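Local coordinates for protein chemotactic transducer PctC (Pseudomonas aeruginosa, PDB 5LTV) that binds gamma-aminobutyric acid in its extracytoplasmic Cache domain and probably relays that binding to the chemotaxis machinery as an amino acid chemoreceptor, at residues 234-246 and 250-257; 141-153 and 163-175. All blocks are in the same frame, centred on the assembly; numbering follows the deposited sequence.

Interaction 1: residues 234-246 and 250-257. Unlike the reference sequence in segment 234-246: Ser234 (reference Arg).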
loop_
_atom_site.group_PDB
_atom_site.type_symbol
_atom_site.label_atom_id
_atom_site.label_comp_id
_atom_site.label_asym_id
_atom_site.label_seq_id
_atom_site.Cartn_x
_atom_site.Cartn_y
_atom_site.Cartn_z
ATOM N N SER A 234 -30.757 -1.971 -10.558
ATOM C CA SER A 234 -30.968 -1.361 -9.238
ATOM C C SER A 234 -30.195 -0.043 -9.014
ATOM O O SER A 234 -29.030 0.077 -9.410
ATOM C CB SER A 234 -30.585 -2.350 -8.145
ATOM O OG SER A 234 -30.830 -1.764 -6.890
ATOM N N SER A 235 -30.834 0.934 -8.368
ATOM C CA SER A 235 -30.194 2.212 -8.085
ATOM C C SER A 235 -29.791 2.273 -6.613
ATOM O O SER A 235 -30.451 1.693 -5.740
ATOM C CB SER A 235 -31.097 3.403 -8.455
ATOM O OG SER A 235 -32.010 3.732 -7.426
ATOM N N GLN A 236 -28.678 2.959 -6.347
ATOM C CA GLN A 236 -28.044 2.911 -5.038
ATOM C C GLN A 236 -27.478 4.267 -4.646
ATOM O O GLN A 236 -27.315 5.168 -5.475
ATOM C CB GLN A 236 -26.928 1.876 -5.018
ATOM C CG GLN A 236 -27.414 0.466 -5.195
ATOM C CD GLN A 236 -26.284 -0.473 -5.483
ATOM O OE1 GLN A 236 -25.597 -0.322 -6.490
ATOM N NE2 GLN A 236 -26.061 -1.446 -4.601
ATOM N N PHE A 237 -27.200 4.397 -3.351
ATOM C CA PHE A 237 -26.451 5.520 -2.808
ATOM C C PHE A 237 -24.971 5.175 -2.831
ATOM O O PHE A 237 -24.594 4.043 -2.516
ATOM C CB PHE A 237 -26.858 5.819 -1.363
ATOM C CG PHE A 237 -28.225 6.373 -1.213
ATOM C CD1 PHE A 237 -28.543 7.618 -1.735
ATOM C CD2 PHE A 237 -29.177 5.676 -0.498
ATOM C CE1 PHE A 237 -29.785 8.140 -1.579
ATOM C CE2 PHE A 237 -30.428 6.193 -0.334
ATOM C CZ PHE A 237 -30.736 7.431 -0.880
ATOM N N VAL A 238 -24.133 6.147 -3.193
ATOM C CA VAL A 238 -22.696 5.947 -3.151
ATOM C C VAL A 238 -22.028 7.203 -2.610
ATOM O O VAL A 238 -22.258 8.308 -3.118
ATOM C CB VAL A 238 -22.123 5.549 -4.521
ATOM C CG1 VAL A 238 -20.658 5.923 -4.611
ATOM C CG2 VAL A 238 -22.288 4.042 -4.713
ATOM N N SER A 239 -21.208 7.024 -1.574
ATOM C CA SER A 239 -20.571 8.085 -0.814
ATOM C C SER A 239 -19.058 7.990 -0.956
ATOM O O SER A 239 -18.492 6.897 -0.870
ATOM C CB SER A 239 -20.953 7.992 0.670
ATOM O OG SER A 239 -20.076 8.783 1.479
ATOM N N PHE A 240 -18.402 9.135 -1.159
ATOM C CA PHE A 240 -16.943 9.210 -1.211
ATOM C C PHE A 240 -16.412 10.009 -0.028
ATOM O O PHE A 240 -16.860 11.136 0.222
ATOM C CB PHE A 240 -16.444 9.831 -2.519
ATOM C CG PHE A 240 -16.762 9.010 -3.740
ATOM C CD1 PHE A 240 -15.998 7.891 -4.071
ATOM C CD2 PHE A 240 -17.846 9.348 -4.550
ATOM C CE1 PHE A 240 -16.299 7.118 -5.218
ATOM C CE2 PHE A 240 -18.151 8.598 -5.682
ATOM C CZ PHE A 240 -17.364 7.473 -6.019
ATOM N N THR A 241 -15.444 9.419 0.678
ATOM C CA THR A 241 -14.771 10.030 1.820
ATOM C C THR A 241 -13.266 9.917 1.637
ATOM O O THR A 241 -12.743 8.790 1.519
ATOM C CB THR A 241 -15.170 9.347 3.120
ATOM O OG1 THR A 241 -16.610 9.337 3.226
ATOM C CG2 THR A 241 -14.515 10.072 4.308
ATOM N N PRO A 242 -12.534 11.022 1.630
ATOM C CA PRO A 242 -11.080 10.938 1.464
ATOM C C PRO A 242 -10.400 10.268 2.647
ATOM O O PRO A 242 -10.845 10.361 3.791
ATOM C CB PRO A 242 -10.646 12.406 1.328
ATOM C CG PRO A 242 -11.765 13.207 1.898
ATOM C CD PRO A 242 -13.018 12.417 1.664
ATOM N N VAL A 243 -9.325 9.551 2.345
ATOM C CA VAL A 243 -8.437 9.025 3.373
ATOM C C VAL A 243 -7.354 10.056 3.631
ATOM O O VAL A 243 -6.625 10.455 2.714
ATOM C CB VAL A 243 -7.819 7.685 2.965
ATOM C CG1 VAL A 243 -7.054 7.142 4.151
ATOM C CG2 VAL A 243 -8.905 6.714 2.526
ATOM N N LYS A 244 -7.263 10.505 4.877
ATOM C CA LYS A 244 -6.260 11.477 5.263
ATOM C C LYS A 244 -4.951 10.765 5.583
ATOM O O LYS A 244 -4.926 9.567 5.885
ATOM C CB LYS A 244 -6.731 12.275 6.479
ATOM C CG LYS A 244 -8.126 12.914 6.357
ATOM C CD LYS A 244 -8.519 13.642 7.654
ATOM C CE LYS A 244 -7.694 14.914 7.844
ATOM N NZ LYS A 244 -7.395 15.213 9.284
ATOM N N GLY A 245 -3.853 11.519 5.500
ATOM C CA GLY A 245 -2.556 11.065 5.954
ATOM C C GLY A 245 -1.751 10.226 4.984
ATOM O O GLY A 245 -0.660 9.774 5.354
ATOM N N LEU A 246 -2.233 10.005 3.764
ATOM C CA LEU A 246 -1.474 9.114 2.892
ATOM C C LEU A 246 -0.538 9.900 1.998
ATOM O O LEU A 246 -0.973 10.861 1.358
ATOM C CB LEU A 246 -2.396 8.270 2.035
ATOM C CG LEU A 246 -3.495 7.519 2.812
ATOM C CD1 LEU A 246 -4.292 6.614 1.897
ATOM C CD2 LEU A 246 -2.896 6.795 4.004
ATOM N N THR A 250 -4.275 10.704 -3.321
ATOM C CA THR A 250 -5.598 11.073 -2.829
ATOM C C THR A 250 -6.488 9.863 -3.100
ATOM O O THR A 250 -6.833 9.579 -4.248
ATOM C CB THR A 250 -6.144 12.326 -3.512
ATOM O OG1 THR A 250 -5.166 13.346 -3.425
ATOM C CG2 THR A 250 -7.411 12.814 -2.828
ATOM N N TRP A 251 -6.831 9.137 -2.057
ATOM C CA TRP A 251 -7.616 7.941 -2.201
ATOM C C TRP A 251 -8.874 8.080 -1.369
ATOM O O TRP A 251 -8.882 8.752 -0.336
ATOM C CB TRP A 251 -6.849 6.701 -1.769
ATOM C CG TRP A 251 -5.700 6.362 -2.608
ATOM C CD1 TRP A 251 -5.381 6.854 -3.806
ATOM C CD2 TRP A 251 -4.706 5.346 -2.325
ATOM N NE1 TRP A 251 -4.225 6.260 -4.308
ATOM C CE2 TRP A 251 -3.805 5.309 -3.403
ATOM C CE3 TRP A 251 -4.501 4.468 -1.267
ATOM C CZ2 TRP A 251 -2.701 4.433 -3.462
ATOM C CZ3 TRP A 251 -3.390 3.590 -1.322
ATOM C CH2 TRP A 251 -2.524 3.580 -2.414
ATOM N N TYR A 252 -9.944 7.468 -1.854
ATOM C CA TYR A 252 -11.246 7.633 -1.236
ATOM C C TYR A 252 -11.789 6.284 -0.817
ATOM O O TYR A 252 -11.574 5.272 -1.508
ATOM C CB TYR A 252 -12.250 8.281 -2.196
ATOM C CG TYR A 252 -11.932 9.698 -2.589
ATOM C CD1 TYR A 252 -11.044 9.954 -3.607
ATOM C CD2 TYR A 252 -12.562 10.778 -1.965
ATOM C CE1 TYR A 252 -10.746 11.255 -3.993
ATOM C CE2 TYR A 252 -12.293 12.085 -2.348
ATOM C CZ TYR A 252 -11.367 12.316 -3.373
ATOM O OH TYR A 252 -11.047 13.584 -3.807
ATOM N N VAL A 253 -12.463 6.291 0.333
ATOM C CA VAL A 253 -13.381 5.230 0.718
ATOM C C VAL A 253 -14.696 5.455 -0.009
ATOM O O VAL A 253 -15.306 6.531 0.098
ATOM C CB VAL A 253 -13.592 5.204 2.236
ATOM C CG1 VAL A 253 -14.726 4.248 2.592
ATOM C CG2 VAL A 253 -12.319 4.798 2.929
ATOM N N ALA A 254 -15.128 4.457 -0.769
ATOM C CA ALA A 254 -16.435 4.487 -1.420
ATOM C C ALA A 254 -17.363 3.548 -0.667
ATOM O O ALA A 254 -17.005 2.383 -0.448
ATOM C CB ALA A 254 -16.346 4.076 -2.897
ATOM N N LEU A 255 -18.528 4.056 -0.252
ATOM C CA LEU A 255 -19.567 3.252 0.377
ATOM C C LEU A 255 -20.738 3.105 -0.582
ATOM O O LEU A 255 -21.217 4.101 -1.140
ATOM C CB LEU A 255 -20.081 3.878 1.669
ATOM C CG LEU A 255 -19.126 4.110 2.815
ATOM C CD1 LEU A 255 -19.835 4.742 4.002
ATOM C CD2 LEU A 255 -18.510 2.805 3.210
ATOM N N VAL A 256 -21.220 1.874 -0.745
ATOM C CA VAL A 256 -22.330 1.584 -1.636
ATOM C C VAL A 256 -23.462 1.036 -0.781
ATOM O O VAL A 256 -23.285 0.026 -0.094
ATOM C CB VAL A 256 -21.929 0.586 -2.734
ATOM C CG1 VAL A 256 -23.075 0.351 -3.768
ATOM C CG2 VAL A 256 -20.582 1.004 -3.409
ATOM N N LEU A 257 -24.615 1.694 -0.813
ATOM C CA LEU A 257 -25.776 1.181 -0.101
ATOM C C LEU A 257 -27.011 1.068 -1.001
ATOM O O LEU A 257 -27.220 1.897 -1.888
ATOM C CB LEU A 257 -26.081 2.077 1.101
ATOM C CG LEU A 257 -27.257 1.688 2.006
ATOM C CD1 LEU A 257 -27.054 0.276 2.531
ATOM C CD2 LEU A 257 -27.421 2.680 3.156
HETATM O O HOH W 1 -17.573 7.257 2.101
HETATM O O HOH W 2 -5.609 9.757 0.332
#

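Interaction 2: residues 141-153 and 163-175. With ABU (gamma-amino-butanoic acid), chain H.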
loop_
_atom_site.group_PDB
_atom_site.type_symbol
_atom_site.label_atom_id
_atom_site.label_comp_id
_atom_site.label_asym_id
_atom_site.label_seq_id
_atom_site.Cartn_x
_atom_site.Cartn_y
_atom_site.Cartn_z
ATOM N N ASP A 141 2.753 -9.295 -7.026
ATOM C CA ASP A 141 4.015 -9.781 -6.446
ATOM C C ASP A 141 4.773 -10.668 -7.435
ATOM O O ASP A 141 4.214 -11.627 -7.969
ATOM C CB ASP A 141 3.691 -10.549 -5.177
ATOM C CG ASP A 141 4.904 -11.000 -4.402
ATOM O OD1 ASP A 141 5.827 -11.631 -4.954
ATOM O OD2 ASP A 141 4.894 -10.749 -3.179
ATOM N N ALA A 142 6.057 -10.356 -7.667
ATOM C CA ALA A 142 6.830 -11.086 -8.664
ATOM C C ALA A 142 7.125 -12.517 -8.253
ATOM O O ALA A 142 7.459 -13.336 -9.109
ATOM C CB ALA A 142 8.151 -10.377 -8.963
ATOM N N GLY A 143 7.056 -12.826 -6.970
ATOM C CA GLY A 143 7.369 -14.161 -6.520
ATOM C C GLY A 143 6.136 -15.042 -6.423
ATOM O O GLY A 143 6.194 -16.199 -6.837
ATOM N N THR A 144 5.022 -14.524 -5.871
ATOM C CA THR A 144 3.853 -15.344 -5.545
ATOM C C THR A 144 2.682 -15.191 -6.509
ATOM O O THR A 144 1.736 -15.985 -6.441
ATOM C CB THR A 144 3.330 -15.015 -4.141
ATOM O OG1 THR A 144 2.731 -13.715 -4.176
ATOM C CG2 THR A 144 4.457 -15.012 -3.128
ATOM N N GLY A 145 2.690 -14.169 -7.354
ATOM C CA GLY A 145 1.556 -13.831 -8.173
ATOM C C GLY A 145 0.408 -13.165 -7.451
ATOM O O GLY A 145 -0.581 -12.821 -8.099
ATOM N N GLU A 146 0.489 -12.979 -6.139
ATOM C CA GLU A 146 -0.603 -12.346 -5.423
ATOM C C GLU A 146 -0.638 -10.857 -5.726
ATOM O O GLU A 146 0.390 -10.244 -6.044
ATOM C CB GLU A 146 -0.453 -12.555 -3.917
ATOM C CG GLU A 146 -0.816 -13.930 -3.486
ATOM C CD GLU A 146 -0.208 -14.275 -2.138
ATOM O OE1 GLU A 146 1.014 -14.027 -1.955
ATOM O OE2 GLU A 146 -0.961 -14.769 -1.253
ATOM N N GLN A 147 -1.836 -10.270 -5.580
ATOM C CA GLN A 147 -2.026 -8.822 -5.652
ATOM C C GLN A 147 -1.640 -8.173 -4.340
ATOM O O GLN A 147 -2.260 -8.460 -3.305
ATOM C CB GLN A 147 -3.485 -8.480 -5.961
ATOM C CG GLN A 147 -3.895 -8.782 -7.386
ATOM C CD GLN A 147 -5.338 -8.371 -7.673
ATOM O OE1 GLN A 147 -6.184 -8.331 -6.785
ATOM N NE2 GLN A 147 -5.603 -8.046 -8.917
ATOM N N ILE A 148 -0.682 -7.237 -4.394
ATOM C CA ILE A 148 -0.152 -6.563 -3.208
ATOM C C ILE A 148 -0.018 -5.058 -3.437
ATOM O O ILE A 148 -0.164 -4.533 -4.549
ATOM C CB ILE A 148 1.213 -7.138 -2.792
ATOM C CG1 ILE A 148 2.240 -6.907 -3.909
ATOM C CG2 ILE A 148 1.075 -8.638 -2.429
ATOM C CD1 ILE A 148 3.705 -7.201 -3.515
ATOM N N LEU A 149 0.266 -4.353 -2.354
ATOM C CA LEU A 149 0.768 -2.999 -2.466
ATOM C C LEU A 149 1.935 -2.876 -1.491
ATOM O O LEU A 149 2.053 -3.647 -0.529
ATOM C CB LEU A 149 -0.347 -1.934 -2.228
ATOM C CG LEU A 149 -1.063 -1.679 -0.905
ATOM C CD1 LEU A 149 -0.116 -0.972 -0.011
ATOM C CD2 LEU A 149 -2.331 -0.843 -1.049
ATOM N N ALA A 150 2.821 -1.930 -1.770
ATOM C CA ALA A 150 4.030 -1.785 -0.982
ATOM C C ALA A 150 4.146 -0.362 -0.451
ATOM O O ALA A 150 3.601 0.585 -1.016
ATOM C CB ALA A 150 5.272 -2.145 -1.803
ATOM N N MET A 151 4.870 -0.229 0.644
ATOM C CA MET A 151 5.353 1.042 1.137
ATOM C C MET A 151 6.862 1.001 1.073
ATOM O O MET A 151 7.469 0.055 1.585
ATOM C CB MET A 151 4.884 1.246 2.558
ATOM C CG MET A 151 3.437 1.560 2.641
ATOM S SD MET A 151 2.813 1.173 4.301
ATOM C CE MET A 151 1.058 1.629 4.122
ATOM N N SER A 152 7.476 1.997 0.421
ATOM C CA SER A 152 8.916 1.925 0.136
ATOM C C SER A 152 9.567 3.300 0.275
ATOM O O SER A 152 8.910 4.341 0.126
ATOM C CB SER A 152 9.210 1.355 -1.282
ATOM O OG SER A 152 8.640 2.170 -2.335
ATOM N N LEU A 153 10.866 3.293 0.584
ATOM C CA LEU A 153 11.593 4.542 0.720
ATOM C C LEU A 153 13.090 4.286 0.591
ATOM O O LEU A 153 13.571 3.212 0.972
ATOM C CB LEU A 153 11.280 5.249 2.053
ATOM C CG LEU A 153 11.216 4.649 3.468
ATOM C CD1 LEU A 153 11.782 3.255 3.641
ATOM C CD2 LEU A 153 11.871 5.623 4.446
ATOM N N GLY A 163 19.976 1.505 -0.819
ATOM C CA GLY A 163 19.017 0.953 -1.758
ATOM C C GLY A 163 17.645 1.480 -1.422
ATOM O O GLY A 163 17.504 2.614 -0.953
ATOM N N VAL A 164 16.644 0.620 -1.631
ATOM C CA VAL A 164 15.267 0.925 -1.266
ATOM C C VAL A 164 14.740 -0.152 -0.327
ATOM O O VAL A 164 14.795 -1.346 -0.643
ATOM C CB VAL A 164 14.380 1.065 -2.505
ATOM C CG1 VAL A 164 12.909 1.124 -2.107
ATOM C CG2 VAL A 164 14.805 2.303 -3.272
ATOM N N ALA A 165 14.205 0.269 0.816
ATOM C CA ALA A 165 13.586 -0.645 1.759
ATOM C C ALA A 165 12.076 -0.553 1.600
ATOM O O ALA A 165 11.551 0.521 1.287
ATOM C CB ALA A 165 14.011 -0.328 3.188
ATOM N N ALA A 166 11.397 -1.697 1.729
ATOM C CA ALA A 166 9.945 -1.755 1.573
ATOM C C ALA A 166 9.327 -2.823 2.478
ATOM O O ALA A 166 10.000 -3.737 2.941
ATOM C CB ALA A 166 9.530 -2.062 0.134
ATOM N N GLY A 167 8.024 -2.671 2.715
ATOM C CA GLY A 167 7.178 -3.796 3.095
ATOM C C GLY A 167 5.932 -3.843 2.244
ATOM O O GLY A 167 5.394 -2.812 1.858
ATOM N N ASP A 168 5.469 -5.048 1.943
ATOM C CA ASP A 168 4.230 -5.126 1.194
ATOM C C ASP A 168 3.168 -5.900 1.985
ATOM O O ASP A 168 3.470 -6.619 2.947
ATOM C CB ASP A 168 4.444 -5.726 -0.195
ATOM C CG ASP A 168 5.118 -7.093 -0.152
ATOM O OD1 ASP A 168 4.829 -7.890 0.771
ATOM O OD2 ASP A 168 5.955 -7.368 -1.043
ATOM N N MET A 169 1.913 -5.731 1.560
ATOM C CA MET A 169 0.777 -6.379 2.178
ATOM C C MET A 169 -0.236 -6.814 1.123
ATOM O O MET A 169 -0.432 -6.131 0.121
ATOM C CB MET A 169 0.144 -5.438 3.213
ATOM C CG MET A 169 -0.083 -4.086 2.716
ATOM S SD MET A 169 0.456 -2.867 3.935
ATOM C CE MET A 169 1.951 -2.240 3.151
ATOM N N LYS A 170 -0.849 -7.970 1.358
ATOM C CA LYS A 170 -1.888 -8.485 0.470
ATOM C C LYS A 170 -3.109 -7.576 0.452
ATOM O O LYS A 170 -3.529 -7.037 1.483
ATOM C CB LYS A 170 -2.302 -9.892 0.903
ATOM C CG LYS A 170 -1.220 -10.939 0.688
ATOM C CD LYS A 170 -1.497 -12.216 1.474
ATOM C CE LYS A 170 -2.918 -12.665 1.286
ATOM N NZ LYS A 170 -3.278 -13.755 2.254
ATOM N N LEU A 171 -3.681 -7.410 -0.742
ATOM C CA LEU A 171 -4.885 -6.604 -0.881
ATOM C C LEU A 171 -6.056 -7.171 -0.088
ATOM O O LEU A 171 -6.879 -6.402 0.415
ATOM C CB LEU A 171 -5.286 -6.493 -2.357
ATOM C CG LEU A 171 -4.405 -5.751 -3.346
ATOM C CD1 LEU A 171 -5.311 -5.365 -4.520
ATOM C CD2 LEU A 171 -3.703 -4.521 -2.738
ATOM N N GLU A 172 -6.163 -8.506 0.033
ATOM C CA GLU A 172 -7.297 -9.058 0.780
ATOM C C GLU A 172 -7.215 -8.688 2.259
ATOM O O GLU A 172 -8.253 -8.480 2.899
ATOM C CB GLU A 172 -7.416 -10.583 0.590
ATOM C CG GLU A 172 -6.387 -11.468 1.303
ATOM C CD GLU A 172 -6.668 -12.990 1.151
ATOM O OE1 GLU A 172 -7.843 -13.412 1.273
ATOM O OE2 GLU A 172 -5.713 -13.770 0.912
ATOM N N THR A 173 -6.002 -8.561 2.800
ATOM C CA THR A 173 -5.844 -8.075 4.165
ATOM C C THR A 173 -6.423 -6.676 4.332
ATOM O O THR A 173 -7.127 -6.387 5.313
ATOM C CB THR A 173 -4.362 -8.057 4.533
ATOM O OG1 THR A 173 -3.776 -9.327 4.231
ATOM C CG2 THR A 173 -4.174 -7.697 6.020
ATOM N N LEU A 174 -6.100 -5.776 3.397
ATOM C CA LEU A 174 -6.618 -4.414 3.474
ATOM C C LEU A 174 -8.109 -4.390 3.227
ATOM O O LEU A 174 -8.847 -3.655 3.908
ATOM C CB LEU A 174 -5.898 -3.503 2.485
ATOM C CG LEU A 174 -4.390 -3.330 2.753
ATOM C CD1 LEU A 174 -3.669 -2.557 1.678
ATOM C CD2 LEU A 174 -4.307 -2.605 4.001
ATOM N N THR A 175 -8.583 -5.197 2.269
ATOM C CA THR A 175 -9.999 -5.159 1.946
ATOM C C THR A 175 -10.837 -5.615 3.130
ATOM O O THR A 175 -11.882 -5.018 3.427
ATOM C CB THR A 175 -10.287 -6.004 0.710
ATOM O OG1 THR A 175 -9.452 -5.560 -0.357
ATOM C CG2 THR A 175 -11.759 -5.877 0.302
HETATM N N ABU H . 7.640 -9.431 -1.922
HETATM C CD ABU H . 7.385 -9.078 -3.346
HETATM C CB ABU H . 8.647 -8.739 -4.093
HETATM C CG ABU H . 8.580 -7.406 -4.820
HETATM C C ABU H . 8.312 -7.341 -6.314
HETATM O O ABU H . 7.204 -7.754 -6.740
HETATM O OXT ABU H . 9.189 -6.805 -7.047
HETATM O O HOH W 3 4.095 -10.401 -0.712
HETATM O O HOH W 4 -0.576 -15.123 1.570
#

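Interaction 1: residues 234-246 and 250-257
Phe237 to Val243 pair with Trp251 to Leu257 as an antiparallel beta hairpin, the last two strands of the second five-stranded sheet of this Cache domain. The paired residues Phe237-Leu257, Ser239-Leu255 and Thr241-Val253 each exchange two backbone hydrogen bonds, and Val243 N adds one more to Trp251 O (2.8 Å), carrying the pairing just past Pro242. Gln236 closes the far end. Gln236 CB sits 3.1 Å from Leu257 O, and CG stays near the same oxygen; with CG beside the backbone N (chi1 -65°) and the chain extended beyond, the amide then crosses over Val256, its CD, OE1 and NE2 all resting on one methyl, NE2 closest at 3.6 Å from Val256 CG1. On the same face, Val238 and Val256 run side by side, their CG2 methyls 3.7 Å apart, and Phe240 reaches Ala254 with its ring atom CE1, 3.8 Å from Ala254 CB. Tyr252 is set obliquely against Pro242: CD2 comes to 3.6 Å from Pro242 N, and CE2 touches Pro242 CB. This side also meets Tyr188 and Phe190 of the neighbouring strand 188-193. The opposite face carries Ser239, Thr241, Val253 and Leu255; the long helix 34-68 packs there, with Ala46 against Thr241 and Thr45 against Val253. A water occupies this face between the strands, joining the two hydroxyls to the backbone: it lies 2.6 Å from Thr241 OG1, is also bonded to Ser239 OG, and donates to Val253 O, a carbonyl that already accepts from Thr241 N.

Interaction 2: residues 141-153 and 163-175
This is a buried antiparallel hairpin contact between neighbouring strands of the ligand-binding sheet, joining Leu149, Met151 and Leu153 to Met169, Gly167 and Ala165 by paired backbone hydrogen bonds. Where the second strand turns into helix 171-178, Leu171 N still donates to Gln147 O. One face is apolar: Met169, its chain bent at chi2 and chi3, brings CE to 3.7 Å from Met151 SD, while Leu149 CD2 meets Leu174 CD1 at 3.5 Å; Leu53 and Met57 of helix 34-68 back Met151. The other face opens on the pocket. With CG held between its backbone N and carbonyl carbon (chi1 55°), Asp168 turns its carboxylate to the ligand amine; Ile148 CD1 lies against it, 3.3 Å from Asp168 OD2. Asp168 OD2 accepts from that amine, ABU N, at 2.8 Å, and from Tyr95 OH; Ser93 OG bonds Asp168 OD1. At the ligand's other end, Ala142 N donates to ABU O (3.0 Å). An Asx turn at Asp141 OD1 shapes the loop there, and its OD2 shares a water with Asp168 OD1. With Asp141 OD2 and Asp168 OD2 only 4.1 Å apart, the ligand ammonium probably relieves their mutual repulsion, consistent with selection for a cationic amine.

How the interactions relate
Both interactions pair the fourth and fifth strands of a five-stranded antiparallel sheet with the same strand order, so the two hairpins hold equivalent places in the two modules of the double Cache fold. The centres of interaction 1 and interaction 2 lie about 23 Å apart. The nearest approach is between Trp251 CZ3 of interaction 1 and Leu149 CD2 of interaction 2, 4.6 Å, too far for a close contact. Helix 34-68 spans both, and the residues it gives to the two contacts follow one another along it, with Trp52 against Leu174. GABA binds at interaction 2 alone; Trp251 CH2 remains 15.5 Å from ABU O. Any influence of the ligand on 234-246 and 250-257 would therefore be indirect, possibly through the shared helix.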